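Rd1NTF2_04 (Synthetic construct, PDB 6W3G) has no known natural function, being a de novo designed NTF2-like protein whose curved sheet and helices were probably built to frame a pocket. Local coordinates at residues R12-E17 with M102-R107; D72-R77 with I81-T86. All blocks are in the same frame, centred on the assembly; numbering follows the deposited sequence. Where two conformers were deposited one is given.

Overall arrangement
From the N terminus, helix 11-24 comes first, and contact 1 ties its early turns to strand 94-106, far along the chain: R12-E17 against M102-R107, with 84 residues looped out between them. Within that loop lies contact 2, D72-R77 with I81-T86, a local closure of the hairpin made by strands 66-77 and 80-91. The two centres are about 9 Å apart. Strand 80-91 is the shared neighbour, since its I81 and I83 bond through their backbones to A104 and M102, while I74 of contact 2 packs on R12 and A15 of the helix. Contact 2 thus forms one edge of the sheet, and contact 1 lays the helix on a strand further in.

Contact 1: residues R12-E17 with M102-R107; sequences RKFADE and MVAVDR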
# COMPACT_ATOMS: atom_id res chain seq x y z
N ARG A 12 -13.73 3.34 -0.10
CA ARG A 12 -13.42 2.93 -1.47
C ARG A 12 -12.59 4.00 -2.17
O ARG A 12 -11.64 3.68 -2.90
CB ARG A 12 -14.72 2.66 -2.23
CG ARG A 12 -14.57 2.47 -3.72
CD ARG A 12 -13.67 1.30 -4.07
NE ARG A 12 -14.25 0.02 -3.66
CZ ARG A 12 -13.71 -1.16 -3.93
NH1 ARG A 12 -12.59 -1.25 -4.64
NH2 ARG A 12 -14.30 -2.27 -3.52
N LYS A 13 -12.93 5.27 -1.97
CA LYS A 13 -12.12 6.35 -2.50
C LYS A 13 -10.69 6.23 -2.00
O LYS A 13 -9.73 6.35 -2.78
CB LYS A 13 -12.72 7.70 -2.10
CG LYS A 13 -11.89 8.90 -2.52
CD LYS A 13 -12.41 10.17 -1.86
N PHE A 14 -10.53 5.98 -0.70
CA PHE A 14 -9.20 5.83 -0.12
C PHE A 14 -8.44 4.69 -0.79
O PHE A 14 -7.28 4.86 -1.18
CB PHE A 14 -9.34 5.61 1.39
CG PHE A 14 -8.04 5.41 2.09
CD1 PHE A 14 -7.27 6.49 2.46
CD2 PHE A 14 -7.59 4.14 2.35
CE1 PHE A 14 -6.08 6.30 3.09
CE2 PHE A 14 -6.38 3.95 2.98
CZ PHE A 14 -5.63 5.03 3.34
N ALA A 15 -9.08 3.53 -0.94
CA ALA A 15 -8.43 2.40 -1.59
C ALA A 15 -8.03 2.73 -3.02
O ALA A 15 -6.92 2.40 -3.46
CB ALA A 15 -9.36 1.18 -1.58
N ASP A 16 -8.92 3.39 -3.77
CA ASP A 16 -8.60 3.81 -5.13
C ASP A 16 -7.38 4.72 -5.16
O ASP A 16 -6.51 4.59 -6.04
CB ASP A 16 -9.79 4.54 -5.76
CG ASP A 16 -10.91 3.59 -6.18
OD1 ASP A 16 -10.64 2.38 -6.34
OD2 ASP A 16 -12.06 4.05 -6.37
N GLU A 17 -7.31 5.69 -4.25
CA GLU A 17 -6.17 6.60 -4.21
C GLU A 17 -4.89 5.85 -3.89
O GLU A 17 -3.83 6.13 -4.46
CB GLU A 17 -6.42 7.71 -3.19
CG GLU A 17 -7.42 8.76 -3.66
CD GLU A 17 -7.71 9.80 -2.58
OE1 GLU A 17 -7.19 9.66 -1.45
OE2 GLU A 17 -8.46 10.76 -2.87
N MET A 102 -3.62 -4.21 4.99
CA MET A 102 -3.36 -2.82 5.36
C MET A 102 -4.38 -2.35 6.37
O MET A 102 -5.59 -2.54 6.18
CB MET A 102 -3.40 -1.93 4.12
CG MET A 102 -2.65 -0.65 4.28
SD MET A 102 -2.39 0.05 2.66
CE MET A 102 -4.06 0.59 2.29
N VAL A 103 -3.90 -1.73 7.44
CA VAL A 103 -4.74 -1.15 8.47
C VAL A 103 -4.59 0.36 8.38
O VAL A 103 -3.46 0.87 8.42
CB VAL A 103 -4.39 -1.67 9.87
CG1 VAL A 103 -5.22 -0.93 10.92
CG2 VAL A 103 -4.67 -3.17 9.90
N ALA A 104 -5.70 1.04 8.21
CA ALA A 104 -5.77 2.49 8.23
C ALA A 104 -6.78 2.91 9.29
O ALA A 104 -7.72 2.18 9.62
CB ALA A 104 -6.17 3.04 6.85
N VAL A 105 -6.56 4.10 9.84
CA VAL A 105 -7.41 4.64 10.90
C VAL A 105 -8.02 5.94 10.38
O VAL A 105 -7.31 6.78 9.82
CB VAL A 105 -6.61 4.87 12.19
CG1 VAL A 105 -5.63 6.01 12.02
CG2 VAL A 105 -7.56 5.15 13.34
N ASP A 106 -9.33 6.08 10.57
CA ASP A 106 -10.06 7.27 10.14
C ASP A 106 -10.15 8.21 11.33
O ASP A 106 -10.81 7.90 12.32
CB ASP A 106 -11.44 6.90 9.62
CG ASP A 106 -12.21 8.11 9.10
OD1 ASP A 106 -11.83 8.63 8.03
OD2 ASP A 106 -13.19 8.52 9.75
N ARG A 107 -9.49 9.36 11.23
CA ARG A 107 -9.41 10.33 12.32
C ARG A 107 -9.81 11.72 11.84
O ARG A 107 -9.45 12.13 10.73
CB ARG A 107 -8.00 10.35 12.91
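F14 carries the helix side of this contact, pushing one corner of its ring toward two residues that project from the same face of the strand, M102 and A104. Atom CE2 of F14 lies 4.0 Å from CB of A104, and CZ of F14 stands nearly as close to that methyl, at 4.1 Å. The other partner is the terminal methyl of M102: in the conformer described here, one of two, CE of M102 comes within 4.1 Å of F14 CE2. Both methyls approach the ring obliquely, and no hydrogen bond crosses the gap; the contact is apolar throughout and buried.

Torsions explain the reach. In F14 the ring carbon CG is anti to the backbone N (chi1 179°), which carries the ring off the helix and down to the sheet. In that same conformer the M102 chain runs extended through its first two torsions and then bends at chi3 (72°), turning CE toward the phenylalanine. Helix-on-sheet packing of this kind belongs to the NTF2-like fold, in which helices cover the concave face of a strongly bent sheet.

Residue types follow from the spacing. The CA atoms of F14 and A104 are 9.6 Å apart, so a long aromatic on the helix can meet a strand residue that offers just a methyl and leaves the space before it to the ring. M102, one step back on that face, can bend its unbranched chain to fit beside the ring. Around them, I113 of strand 111-118 touches both F14 and M102, as does I83 of strand 80-91, while L33 of helix 27-33 also packs on F14.

Contact 2: residues D72-R77 with I81-T86; sequences DHITVR and ISIVFT
The carbonyl O of V84 is gripped by two successive backbone N-H groups, D72 N at 2.9 Å and H73 N at 3.1 Å. Both donors lie in the carbonyl plane, and the H73 bond is the straighter, 163° at the hydrogen against 142°. V84 N returns a bond to H73 O, and farther along a closer pair joins T75 N to S82 O and S82 N to T75 O, each 2.8 Å.

Side chains alternate between the faces. I74 and I83 run side by side, I74 CG2 to I83 CG1 at 4.1 Å, and V76 pairs similarly with I81; these branched apolar residues suit the face that receives helix 11-24, whose A11 touches both I74 and V76. H73 and T75, exposed, and S82 and V84, partly so, occupy the other face, where polar and beta-branched residues are at home. There the H73 ring turns its edge to V84 CB, and a water links T75 OG1 to S82 O. The T75 hydroxyl sits between the backbone N and carbonyl carbon (chi1 63°), which brings OG1 to 3.4 Å from S82 CB.

D72 OD2 accepts a bond, less securely placed, from T86 OG1. An alanine at D72 has no carboxylate, and the T86 hydroxyl would probably be left without this mate and freer to turn.

Two residues facing one make this a classic beta bulge in an antiparallel edge hairpin, of the kind that probably contributes to the bend of NTF2-like sheets.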
# COMPACT_ATOMS: atom_id res chain seq x y z
N ASP A 72 -9.01 -6.53 -2.91
CA ASP A 72 -9.85 -7.70 -2.71
C ASP A 72 -10.94 -7.49 -1.65
O ASP A 72 -12.09 -7.87 -1.85
CB ASP A 72 -8.99 -8.90 -2.31
CG ASP A 72 -8.03 -9.31 -3.43
OD1 ASP A 72 -8.38 -9.18 -4.62
OD2 ASP A 72 -6.90 -9.77 -3.11
N HIS A 73 -10.58 -6.91 -0.51
CA HIS A 73 -11.54 -6.72 0.58
C HIS A 73 -11.30 -5.37 1.21
O HIS A 73 -10.16 -5.00 1.49
CB HIS A 73 -11.41 -7.84 1.62
CG HIS A 73 -11.45 -9.21 1.04
ND1 HIS A 73 -12.61 -9.75 0.51
CD2 HIS A 73 -10.49 -10.15 0.88
CE1 HIS A 73 -12.35 -10.97 0.05
NE2 HIS A 73 -11.08 -11.23 0.26
N ILE A 74 -12.38 -4.61 1.41
CA ILE A 74 -12.34 -3.38 2.20
C ILE A 74 -13.38 -3.55 3.29
O ILE A 74 -14.56 -3.74 2.98
CB ILE A 74 -12.66 -2.14 1.36
CG1 ILE A 74 -11.78 -2.05 0.13
CG2 ILE A 74 -12.53 -0.89 2.22
CD1 ILE A 74 -12.23 -0.94 -0.79
N THR A 75 -12.96 -3.48 4.55
CA THR A 75 -13.89 -3.62 5.66
C THR A 75 -13.67 -2.47 6.62
O THR A 75 -12.53 -2.07 6.88
CB THR A 75 -13.72 -4.95 6.38
OG1 THR A 75 -12.41 -5.02 6.95
CG2 THR A 75 -13.90 -6.08 5.43
N VAL A 76 -14.76 -1.93 7.13
CA VAL A 76 -14.71 -0.83 8.09
C VAL A 76 -15.43 -1.24 9.36
O VAL A 76 -16.56 -1.74 9.32
CB VAL A 76 -15.31 0.45 7.50
CG1 VAL A 76 -15.22 1.58 8.50
CG2 VAL A 76 -14.61 0.81 6.20
N ARG A 77 -14.76 -1.04 10.49
CA ARG A 77 -15.36 -1.25 11.80
C ARG A 77 -14.98 -0.05 12.64
O ARG A 77 -13.79 0.15 12.93
CB ARG A 77 -14.88 -2.55 12.44
CG ARG A 77 -15.27 -2.73 13.90
CD ARG A 77 -15.18 -4.20 14.30
NE ARG A 77 -16.52 -4.77 14.43
CZ ARG A 77 -16.85 -6.02 14.13
NH1 ARG A 77 -15.94 -6.87 13.67
NH2 ARG A 77 -18.10 -6.42 14.29
N ILE A 81 -10.14 0.87 9.17
CA ILE A 81 -10.32 0.45 7.79
C ILE A 81 -9.30 -0.64 7.51
O ILE A 81 -8.09 -0.43 7.65
CB ILE A 81 -10.12 1.61 6.81
CG1 ILE A 81 -11.08 2.75 7.11
CG2 ILE A 81 -10.26 1.10 5.39
CD1 ILE A 81 -10.74 4.02 6.36
N SER A 82 -9.77 -1.82 7.11
CA SER A 82 -8.88 -2.91 6.77
C SER A 82 -9.01 -3.20 5.29
O SER A 82 -10.14 -3.34 4.79
CB SER A 82 -9.20 -4.17 7.58
OG SER A 82 -8.32 -5.22 7.20
N ILE A 83 -7.89 -3.25 4.59
CA ILE A 83 -7.88 -3.52 3.15
C ILE A 83 -6.95 -4.68 2.88
O ILE A 83 -5.79 -4.66 3.31
CB ILE A 83 -7.45 -2.28 2.35
CG1 ILE A 83 -8.47 -1.17 2.55
CG2 ILE A 83 -7.31 -2.65 0.85
CD1 ILE A 83 -8.12 0.14 1.89
N VAL A 84 -7.46 -5.71 2.21
CA VAL A 84 -6.66 -6.82 1.72
C VAL A 84 -6.52 -6.62 0.23
O VAL A 84 -7.53 -6.42 -0.47
CB VAL A 84 -7.30 -8.18 2.02
CG1 VAL A 84 -6.45 -9.28 1.44
CG2 VAL A 84 -7.47 -8.38 3.50
N PHE A 85 -5.28 -6.62 -0.26
CA PHE A 85 -5.05 -6.47 -1.69
C PHE A 85 -3.97 -7.45 -2.13
O PHE A 85 -3.13 -7.88 -1.35
CB PHE A 85 -4.71 -5.02 -2.06
CG PHE A 85 -3.45 -4.48 -1.45
CD1 PHE A 85 -2.25 -4.52 -2.16
CD2 PHE A 85 -3.47 -3.88 -0.20
CE1 PHE A 85 -1.10 -4.00 -1.63
CE2 PHE A 85 -2.30 -3.36 0.34
CZ PHE A 85 -1.12 -3.41 -0.38
N THR A 86 -4.06 -7.85 -3.39
CA THR A 86 -3.03 -8.68 -3.98
C THR A 86 -2.27 -7.86 -5.01
O THR A 86 -2.81 -6.95 -5.64
CB THR A 86 -3.63 -9.94 -4.59
OG1 THR A 86 -4.78 -9.61 -5.36
CG2 THR A 86 -4.03 -10.89 -3.51
O HOH W 1 -10.64 -6.23 4.77